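PDB 5IKY: oxalate biosynthetic component 1 from Burkholderia thailandensis, which produces oxalate in quorum sensing-dependent oxalogenesis, combining a serine hydrolase activity with an additional lyase activity in one bifunctional chain. Local coordinates for residues 438-443 against 468-473; 423-428 against 461-466; 610-615 against 740-745. All coordinates share one frame; numbering follows the deposited sequence.

Contact 1: residues 438-443 against 468-473; sequences KLRDNF and DLDGIR
A salt bridge, Arg440 to Asp470, ties the C-terminal end of helix 418-442 to the residue just ahead of strand 471-474. The backbones stay well apart, the closest CA pair being Arg440 and Leu469, so the arginine side chain does nearly all the reaching. Its chain bends at chi2 (-96°), and beyond that kink the guanidinium comes up against the residues leading into the strand. Arg440 NH2 donates to Asp470 OD2 at 3.0 Å. The bond is somewhat bent, 147° at the hydrogen, and enters on the syn lone pair of the oxygen, with the acceptor tilted out of the guanidinium plane. The carboxylate stands almost upright to that plane, the two being 84° apart, so one oxygen takes the arginine rather than both together. The other terminal nitrogen, Arg440 NH1, lies 2.7 Å from Asp468 O and also comes to 4.0 Å from Leu469 CD2. All of this belongs to a parallel beta/alpha barrel of the TIM type. Helix 418-442 leads into strand 446-451, and strand 471-474 pairs in parallel with strand 446-451. That neighbouring strand takes part too: Asp470 OD2 also accepts from Ile448 N, and Arg440 packs on the Ile448 side chain. Two donors on OD2, one of them charged, would be expected to keep Asp470 ionised. Asp468 itself, with positive phi, closes helix 460-466 in a Schellman motif, and Lys3 NZ donates to Leu469 O. On the helix side, Asn442 ND2 turns back to Lys438 O at 2.8 Å, closing the last turn that carries Arg440.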
loop_
_atom_site.group_PDB
_atom_site.type_symbol
_atom_site.label_atom_id
_atom_site.label_comp_id
_atom_site.label_asym_id
_atom_site.label_seq_id
_atom_site.Cartn_x
_atom_site.Cartn_y
_atom_site.Cartn_z
ATOM N N LYS A 438 -20.717 -0.842 -30.002
ATOM C CA LYS A 438 -21.732 -1.886 -29.940
ATOM C C LYS A 438 -22.017 -2.295 -28.496
ATOM O O LYS A 438 -23.171 -2.498 -28.117
ATOM C CB LYS A 438 -21.297 -3.101 -30.761
ATOM C CG LYS A 438 -22.407 -4.100 -31.038
ATOM C CD LYS A 438 -21.898 -5.259 -31.881
ATOM C CE LYS A 438 -22.921 -5.692 -32.915
ATOM N NZ LYS A 438 -22.502 -6.951 -33.590
ATOM N N LEU A 439 -20.963 -2.400 -27.693
ATOM C CA LEU A 439 -21.099 -2.789 -26.291
ATOM C C LEU A 439 -21.786 -1.706 -25.456
ATOM O O LEU A 439 -22.624 -2.011 -24.611
ATOM C CB LEU A 439 -19.727 -3.119 -25.697
ATOM C CG LEU A 439 -19.060 -4.396 -26.216
ATOM C CD1 LEU A 439 -17.639 -4.511 -25.692
ATOM C CD2 LEU A 439 -19.874 -5.620 -25.831
ATOM N N ARG A 440 -21.427 -0.448 -25.693
ATOM C CA ARG A 440 -22.048 0.672 -24.984
ATOM C C ARG A 440 -23.530 0.814 -25.334
ATOM O O ARG A 440 -24.341 1.183 -24.487
ATOM C CB ARG A 440 -21.326 1.984 -25.303
ATOM C CG ARG A 440 -19.816 1.941 -25.174
ATOM C CD ARG A 440 -19.330 2.442 -23.831
ATOM N NE ARG A 440 -17.961 2.940 -23.926
ATOM C CZ ARG A 440 -17.144 3.099 -22.888
ATOM N NH1 ARG A 440 -15.916 3.558 -23.077
ATOM N NH2 ARG A 440 -17.552 2.789 -21.663
ATOM N N ASP A 441 -23.878 0.526 -26.586
ATOM C CA ASP A 441 -25.256 0.677 -27.048
ATOM C C ASP A 441 -26.188 -0.375 -26.455
ATOM O O ASP A 441 -27.377 -0.121 -26.260
ATOM C CB ASP A 441 -25.318 0.620 -28.576
ATOM C CG ASP A 441 -24.706 1.844 -29.230
ATOM O OD1 ASP A 441 -24.371 2.803 -28.504
ATOM O OD2 ASP A 441 -24.566 1.849 -30.473
ATOM N N ASN A 442 -25.648 -1.555 -26.169
ATOM C CA ASN A 442 -26.450 -2.640 -25.617
ATOM C C ASN A 442 -26.295 -2.798 -24.105
ATOM O O ASN A 442 -27.004 -3.586 -23.480
ATOM C CB ASN A 442 -26.104 -3.956 -26.312
ATOM C CG ASN A 442 -26.579 -3.992 -27.750
ATOM O OD1 ASN A 442 -27.680 -4.464 -28.040
ATOM N ND2 ASN A 442 -25.754 -3.485 -28.659
ATOM N N PHE A 443 -25.374 -2.043 -23.519
ATOM C CA PHE A 443 -25.180 -2.074 -22.075
ATOM C C PHE A 443 -25.070 -0.655 -21.529
ATOM O O PHE A 443 -23.983 -0.074 -21.512
ATOM C CB PHE A 443 -23.935 -2.887 -21.708
ATOM C CG PHE A 443 -24.064 -4.357 -22.001
ATOM C CD1 PHE A 443 -24.750 -5.190 -21.133
ATOM C CD2 PHE A 443 -23.497 -4.906 -23.140
ATOM C CE1 PHE A 443 -24.873 -6.543 -21.397
ATOM C CE2 PHE A 443 -23.617 -6.260 -23.409
ATOM C CZ PHE A 443 -24.305 -7.078 -22.537
ATOM N N ASP A 468 -12.057 6.344 -25.504
ATOM C CA ASP A 468 -12.644 6.811 -24.250
ATOM C C ASP A 468 -12.960 5.634 -23.329
ATOM O O ASP A 468 -14.055 5.539 -22.774
ATOM C CB ASP A 468 -13.907 7.639 -24.523
ATOM C CG ASP A 468 -14.360 8.437 -23.314
ATOM O OD1 ASP A 468 -13.491 8.973 -22.592
ATOM O OD2 ASP A 468 -15.585 8.527 -23.087
ATOM N N LEU A 469 -11.995 4.734 -23.180
ATOM C CA LEU A 469 -12.196 3.539 -22.369
ATOM C C LEU A 469 -12.050 3.839 -20.883
ATOM O O LEU A 469 -11.596 4.917 -20.495
ATOM C CB LEU A 469 -11.222 2.441 -22.784
ATOM C CG LEU A 469 -11.319 2.008 -24.248
ATOM C CD1 LEU A 469 -10.404 0.825 -24.515
ATOM C CD2 LEU A 469 -12.756 1.682 -24.630
ATOM N N ASP A 470 -12.438 2.877 -20.054
ATOM C CA ASP A 470 -12.470 3.083 -18.614
ATOM C C ASP A 470 -11.219 2.552 -17.925
ATOM O O ASP A 470 -10.799 3.076 -16.893
ATOM C CB ASP A 470 -13.714 2.419 -18.022
ATOM C CG ASP A 470 -14.984 2.814 -18.750
ATOM O OD1 ASP A 470 -15.482 3.933 -18.509
ATOM O OD2 ASP A 470 -15.481 2.009 -19.567
ATOM N N GLY A 471 -10.621 1.515 -18.504
ATOM C CA GLY A 471 -9.483 0.865 -17.886
ATOM C C GLY A 471 -8.416 0.407 -18.859
ATOM O O GLY A 471 -8.678 0.188 -20.040
ATOM N N ILE A 472 -7.197 0.271 -18.349
ATOM C CA ILE A 472 -6.076 -0.229 -19.133
ATOM C C ILE A 472 -5.411 -1.377 -18.384
ATOM O O ILE A 472 -5.176 -1.282 -17.178
ATOM C CB ILE A 472 -5.038 0.874 -19.415
ATOM C CG1 ILE A 472 -5.683 2.048 -20.152
ATOM C CG2 ILE A 472 -3.883 0.326 -20.222
ATOM C CD1 ILE A 472 -4.734 3.200 -20.411
ATOM N N ARG A 473 -5.116 -2.461 -19.093
ATOM C CA ARG A 473 -4.473 -3.614 -18.475
ATOM C C ARG A 473 -3.032 -3.802 -18.948
ATOM O O ARG A 473 -2.739 -3.678 -20.135
ATOM C CB ARG A 473 -5.270 -4.886 -18.758
ATOM C CG ARG A 473 -4.583 -6.149 -18.271
ATOM C CD ARG A 473 -5.475 -7.348 -18.445
ATOM N NE ARG A 473 -4.775 -8.456 -19.080
ATOM C CZ ARG A 473 -5.275 -9.681 -19.163
ATOM N NH1 ARG A 473 -6.476 -9.929 -18.663
ATOM N NH2 ARG A 473 -4.596 -10.648 -19.760
#

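Contact 2: residues 423-428 against 461-466; sequences KAVELA and VDVAIA
Val425 of helix 418-442 meets Asp462 and Val463 of helix 460-466, and Ala428, one turn on, completes the patch. Both methyls of Val425 rest on the aliphatic root of Asp462: CG2 lies 3.8 Å from Asp462 CB, and Val425 CG1 is nearly as close. The two side chains cross at about a right angle. Val425 and Val463 instead slide past each other in opposite directions, with Val425 CG1 4.2 Å from Val463 CG2. Val463 makes its contacts through CG2. With Val463 CG1 anti to its own backbone nitrogen (chi1 167°), CG2 is the branch that faces the other helix, where it sits 3.8 Å from Ala428 CB and also near the Val425 carbonyl. The local axes come within 9.4 Å and cross at -46°. Further out, the Asp462 carboxylate is held at both oxygens: OD2 accepts from His421 NE2, one turn before Val425 on the same helix, and OD1 makes a salt bridge to Arg511. The aspartate thus lays its CB on the valine while its polar end bridges to two neighbours. Leu459 covers Val425 from the loop ahead of the second helix, Ile409 of helix 403-415 touches Ala428, and Ala464 lies against Phe5 of strand 4-9. Helices packed side by side around a parallel strand wall are the outer layer of a TIM-type beta/alpha barrel.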
loop_
_atom_site.group_PDB
_atom_site.type_symbol
_atom_site.label_atom_id
_atom_site.label_comp_id
_atom_site.label_asym_id
_atom_site.label_seq_id
_atom_site.Cartn_x
_atom_site.Cartn_y
_atom_site.Cartn_z
ATOM N N LYS A 423 -0.572 6.683 -37.375
ATOM C CA LYS A 423 -1.244 5.801 -38.321
ATOM C C LYS A 423 -1.559 4.462 -37.664
ATOM O O LYS A 423 -2.597 3.856 -37.930
ATOM C CB LYS A 423 -0.387 5.592 -39.573
ATOM N N ALA A 424 -0.661 4.008 -36.795
ATOM C CA ALA A 424 -0.874 2.770 -36.057
ATOM C C ALA A 424 -2.036 2.918 -35.080
ATOM O O ALA A 424 -2.850 2.006 -34.926
ATOM C CB ALA A 424 0.393 2.365 -35.319
ATOM N N VAL A 425 -2.109 4.073 -34.426
ATOM C CA VAL A 425 -3.175 4.349 -33.469
ATOM C C VAL A 425 -4.526 4.426 -34.170
ATOM O O VAL A 425 -5.511 3.852 -33.703
ATOM C CB VAL A 425 -2.920 5.662 -32.701
ATOM C CG1 VAL A 425 -4.124 6.023 -31.843
ATOM C CG2 VAL A 425 -1.673 5.537 -31.840
ATOM N N GLU A 426 -4.562 5.130 -35.298
ATOM C CA GLU A 426 -5.790 5.277 -36.071
ATOM C C GLU A 426 -6.296 3.924 -36.562
ATOM O O GLU A 426 -7.493 3.643 -36.507
ATOM C CB GLU A 426 -5.573 6.221 -37.255
ATOM N N LEU A 427 -5.376 3.087 -37.036
ATOM C CA LEU A 427 -5.726 1.752 -37.512
ATOM C C LEU A 427 -6.348 0.913 -36.401
ATOM O O LEU A 427 -7.356 0.240 -36.607
ATOM C CB LEU A 427 -4.494 1.039 -38.077
ATOM C CG LEU A 427 -4.032 1.448 -39.477
ATOM C CD1 LEU A 427 -2.809 0.642 -39.899
ATOM C CD2 LEU A 427 -5.158 1.285 -40.480
ATOM N N ALA A 428 -5.738 0.964 -35.221
ATOM C CA ALA A 428 -6.210 0.188 -34.080
ATOM C C ALA A 428 -7.561 0.694 -33.581
ATOM O O ALA A 428 -8.461 -0.097 -33.294
ATOM C CB ALA A 428 -5.183 0.223 -32.960
ATOM N N VAL A 461 -1.958 3.463 -24.382
ATOM C CA VAL A 461 -2.522 4.700 -23.852
ATOM C C VAL A 461 -3.294 5.487 -24.913
ATOM O O VAL A 461 -4.439 5.877 -24.685
ATOM C CB VAL A 461 -1.426 5.601 -23.256
ATOM C CG1 VAL A 461 -2.004 6.946 -22.861
ATOM C CG2 VAL A 461 -0.785 4.921 -22.059
ATOM N N ASP A 462 -2.673 5.707 -26.068
ATOM C CA ASP A 462 -3.283 6.511 -27.128
ATOM C C ASP A 462 -4.593 5.911 -27.638
ATOM O O ASP A 462 -5.557 6.638 -27.882
ATOM C CB ASP A 462 -2.307 6.690 -28.296
ATOM C CG ASP A 462 -1.177 7.656 -27.970
ATOM O OD1 ASP A 462 -1.426 8.641 -27.244
ATOM O OD2 ASP A 462 -0.041 7.431 -28.441
ATOM N N VAL A 463 -4.629 4.592 -27.798
ATOM C CA VAL A 463 -5.840 3.926 -28.266
ATOM C C VAL A 463 -6.935 3.982 -27.204
ATOM O O VAL A 463 -8.098 4.248 -27.516
ATOM C CB VAL A 463 -5.571 2.458 -28.656
ATOM C CG1 VAL A 463 -6.876 1.697 -28.844
ATOM C CG2 VAL A 463 -4.735 2.394 -29.924
ATOM N N ALA A 464 -6.557 3.748 -25.949
ATOM C CA ALA A 464 -7.510 3.786 -24.842
ATOM C C ALA A 464 -8.148 5.164 -24.693
ATOM O O ALA A 464 -9.341 5.275 -24.405
ATOM C CB ALA A 464 -6.834 3.379 -23.546
ATOM N N ILE A 465 -7.351 6.212 -24.886
ATOM C CA ILE A 465 -7.862 7.578 -24.848
ATOM C C ILE A 465 -8.834 7.822 -25.995
ATOM O O ILE A 465 -9.919 8.370 -25.795
ATOM C CB ILE A 465 -6.729 8.619 -24.925
ATOM C CG1 ILE A 465 -5.804 8.504 -23.717
ATOM C CG2 ILE A 465 -7.296 10.030 -25.004
ATOM C CD1 ILE A 465 -4.563 9.355 -23.839
ATOM N N ALA A 466 -8.435 7.403 -27.193
ATOM C CA ALA A 466 -9.229 7.616 -28.401
ATOM C C ALA A 466 -10.605 6.971 -28.303
ATOM O O ALA A 466 -11.595 7.524 -28.781
ATOM C CB ALA A 466 -8.487 7.081 -29.617
#

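Contact 3: residues 610-615 against 740-745; sequences FVEELD and SRKACG
Lys742, Glu612 and Asp615 account for most of the surface buried here, and the lysine gives up the largest share. Its chain runs extended beyond CG and carries NZ across to the loop 610-615, meeting the Glu612 side chain at about a right angle. The pairing is a long salt bridge, 3.8 Å from Lys742 NZ to Glu612 OE1, with no hydrogen bond between the segments. Glu612 is extended too, chi2 173°, which brings its carboxylate nearer the lysine than its CB direction alone would suggest. Asp615 adds a second negative group: its OD2 is 5.0 Å from Lys742 NZ, too far for direct contact, yet the field of both carboxylates probably stabilises the ammonium. The contact joins the cap domain, which supplies 610-615, to the C-terminal alpha/beta hydrolase domain, where 740-745 leads into strand 747-752 of its mixed sheet. Each charged end has a firmer partner elsewhere. Lys742 NZ donates to Val847 O and makes a cation-pi contact with Tyr791, whereas Glu612 OE2 accepts from the backbone N of Glu849, the first residue of helix 849-860. Asp615 OD2 is engaged by Arg734, whose NH2 also donates to Ser740 O.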
loop_
_atom_site.group_PDB
_atom_site.type_symbol
_atom_site.label_atom_id
_atom_site.label_comp_id
_atom_site.label_asym_id
_atom_site.label_seq_id
_atom_site.Cartn_x
_atom_site.Cartn_y
_atom_site.Cartn_z
ATOM N N PHE A 610 -5.338 1.404 24.697
ATOM C CA PHE A 610 -5.758 2.622 25.377
ATOM C C PHE A 610 -4.814 2.934 26.528
ATOM O O PHE A 610 -4.445 2.044 27.293
ATOM C CB PHE A 610 -7.194 2.488 25.895
ATOM C CG PHE A 610 -8.194 2.109 24.836
ATOM C CD1 PHE A 610 -8.909 3.083 24.158
ATOM C CD2 PHE A 610 -8.426 0.778 24.527
ATOM C CE1 PHE A 610 -9.829 2.737 23.187
ATOM C CE2 PHE A 610 -9.343 0.426 23.557
ATOM C CZ PHE A 610 -10.046 1.406 22.886
ATOM N N VAL A 611 -4.419 4.197 26.647
ATOM C CA VAL A 611 -3.597 4.629 27.770
ATOM C C VAL A 611 -4.379 4.472 29.068
ATOM O O VAL A 611 -3.829 4.083 30.100
ATOM C CB VAL A 611 -3.140 6.093 27.621
ATOM N N GLU A 612 -5.674 4.767 28.997
ATOM C CA GLU A 612 -6.549 4.724 30.162
ATOM C C GLU A 612 -7.202 3.357 30.341
ATOM O O GLU A 612 -8.213 3.232 31.031
ATOM C CB GLU A 612 -7.630 5.802 30.050
ATOM C CG GLU A 612 -7.092 7.214 29.884
ATOM C CD GLU A 612 -8.190 8.227 29.619
ATOM O OE1 GLU A 612 -7.918 9.443 29.720
ATOM O OE2 GLU A 612 -9.326 7.809 29.305
ATOM N N GLU A 613 -6.619 2.334 29.722
ATOM C CA GLU A 613 -7.144 0.975 29.822
ATOM C C GLU A 613 -7.011 0.439 31.248
ATOM O O GLU A 613 -7.754 -0.455 31.658
ATOM C CB GLU A 613 -6.426 0.051 28.832
ATOM C CG GLU A 613 -6.938 -1.388 28.787
ATOM C CD GLU A 613 -8.361 -1.511 28.256
ATOM O OE1 GLU A 613 -8.884 -0.534 27.677
ATOM O OE2 GLU A 613 -8.957 -2.596 28.422
ATOM N N LEU A 614 -6.071 1.002 32.004
ATOM C CA LEU A 614 -5.836 0.585 33.384
ATOM C C LEU A 614 -6.998 0.941 34.310
ATOM O O LEU A 614 -7.077 0.439 35.431
ATOM C CB LEU A 614 -4.544 1.210 33.914
ATOM C CG LEU A 614 -3.237 0.603 33.402
ATOM C CD1 LEU A 614 -2.046 1.423 33.868
ATOM C CD2 LEU A 614 -3.105 -0.842 33.859
ATOM N N ASP A 615 -7.894 1.804 33.840
ATOM C CA ASP A 615 -9.066 2.196 34.618
ATOM C C ASP A 615 -9.988 1.007 34.879
ATOM O O ASP A 615 -10.765 1.011 35.834
ATOM C CB ASP A 615 -9.837 3.309 33.903
ATOM C CG ASP A 615 -9.064 4.615 33.847
ATOM O OD1 ASP A 615 -7.842 4.598 34.106
ATOM O OD2 ASP A 615 -9.679 5.659 33.537
ATOM N N SER A 740 -8.509 5.890 39.479
ATOM C CA SER A 740 -8.055 7.109 40.139
ATOM C C SER A 740 -9.021 8.272 39.927
ATOM O O SER A 740 -9.330 8.637 38.791
ATOM C CB SER A 740 -6.662 7.495 39.637
ATOM O OG SER A 740 -5.799 6.371 39.621
ATOM N N ARG A 741 -9.507 8.837 41.028
ATOM C CA ARG A 741 -10.359 10.016 40.974
ATOM C C ARG A 741 -9.585 11.175 40.358
ATOM O O ARG A 741 -8.398 11.351 40.633
ATOM C CB ARG A 741 -10.866 10.390 42.370
ATOM N N LYS A 742 -10.253 11.957 39.517
ATOM C CA LYS A 742 -9.595 13.064 38.836
ATOM C C LYS A 742 -9.953 14.399 39.477
ATOM O O LYS A 742 -10.938 14.504 40.208
ATOM C CB LYS A 742 -9.959 13.068 37.351
ATOM C CG LYS A 742 -9.733 11.727 36.664
ATOM C CD LYS A 742 -9.600 11.886 35.157
ATOM C CE LYS A 742 -9.206 10.574 34.498
ATOM N NZ LYS A 742 -9.428 10.593 33.024
ATOM N N ALA A 743 -9.142 15.416 39.205
ATOM C CA ALA A 743 -9.311 16.719 39.833
ATOM C C ALA A 743 -9.848 17.749 38.846
ATOM O O ALA A 743 -9.603 17.658 37.645
ATOM C CB ALA A 743 -7.993 17.188 40.428
ATOM N N CYS A 744 -10.583 18.727 39.363
ATOM C CA CYS A 744 -11.139 19.783 38.532
ATOM C C CYS A 744 -10.060 20.789 38.154
ATOM O O CYS A 744 -9.081 20.959 38.881
ATOM C CB CYS A 744 -12.278 20.494 39.257
ATOM S SG CYS A 744 -13.460 19.399 40.080
ATOM N N GLY A 745 -10.239 21.447 37.014
ATOM C CA GLY A 745 -9.350 22.518 36.606
ATOM C C GLY A 745 -8.009 22.056 36.068
ATOM O O GLY A 745 -7.510 20.996 36.446
#

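Contacts 1 and 2 are neighbours in one barrel, their centres 15 Å apart, and both draw on helix 418-442. Their other halves follow each other in the chain, helix 460-466 and then strand 471-474. They meet directly: Leu469 N lies 3.0 Å from Ala464 O, a probable hydrogen bond, and Ile472 CD1 packs 3.8 Å from Ala464 CB. Glu477, which with His227 binds the magnesium ion, lies a few residues past the end of strand 471-474. Contact 3 is remote, its centre about 59 Å from the centre of contact 1 and 66 Å from that of contact 2, at the junction of cap and hydrolase domains.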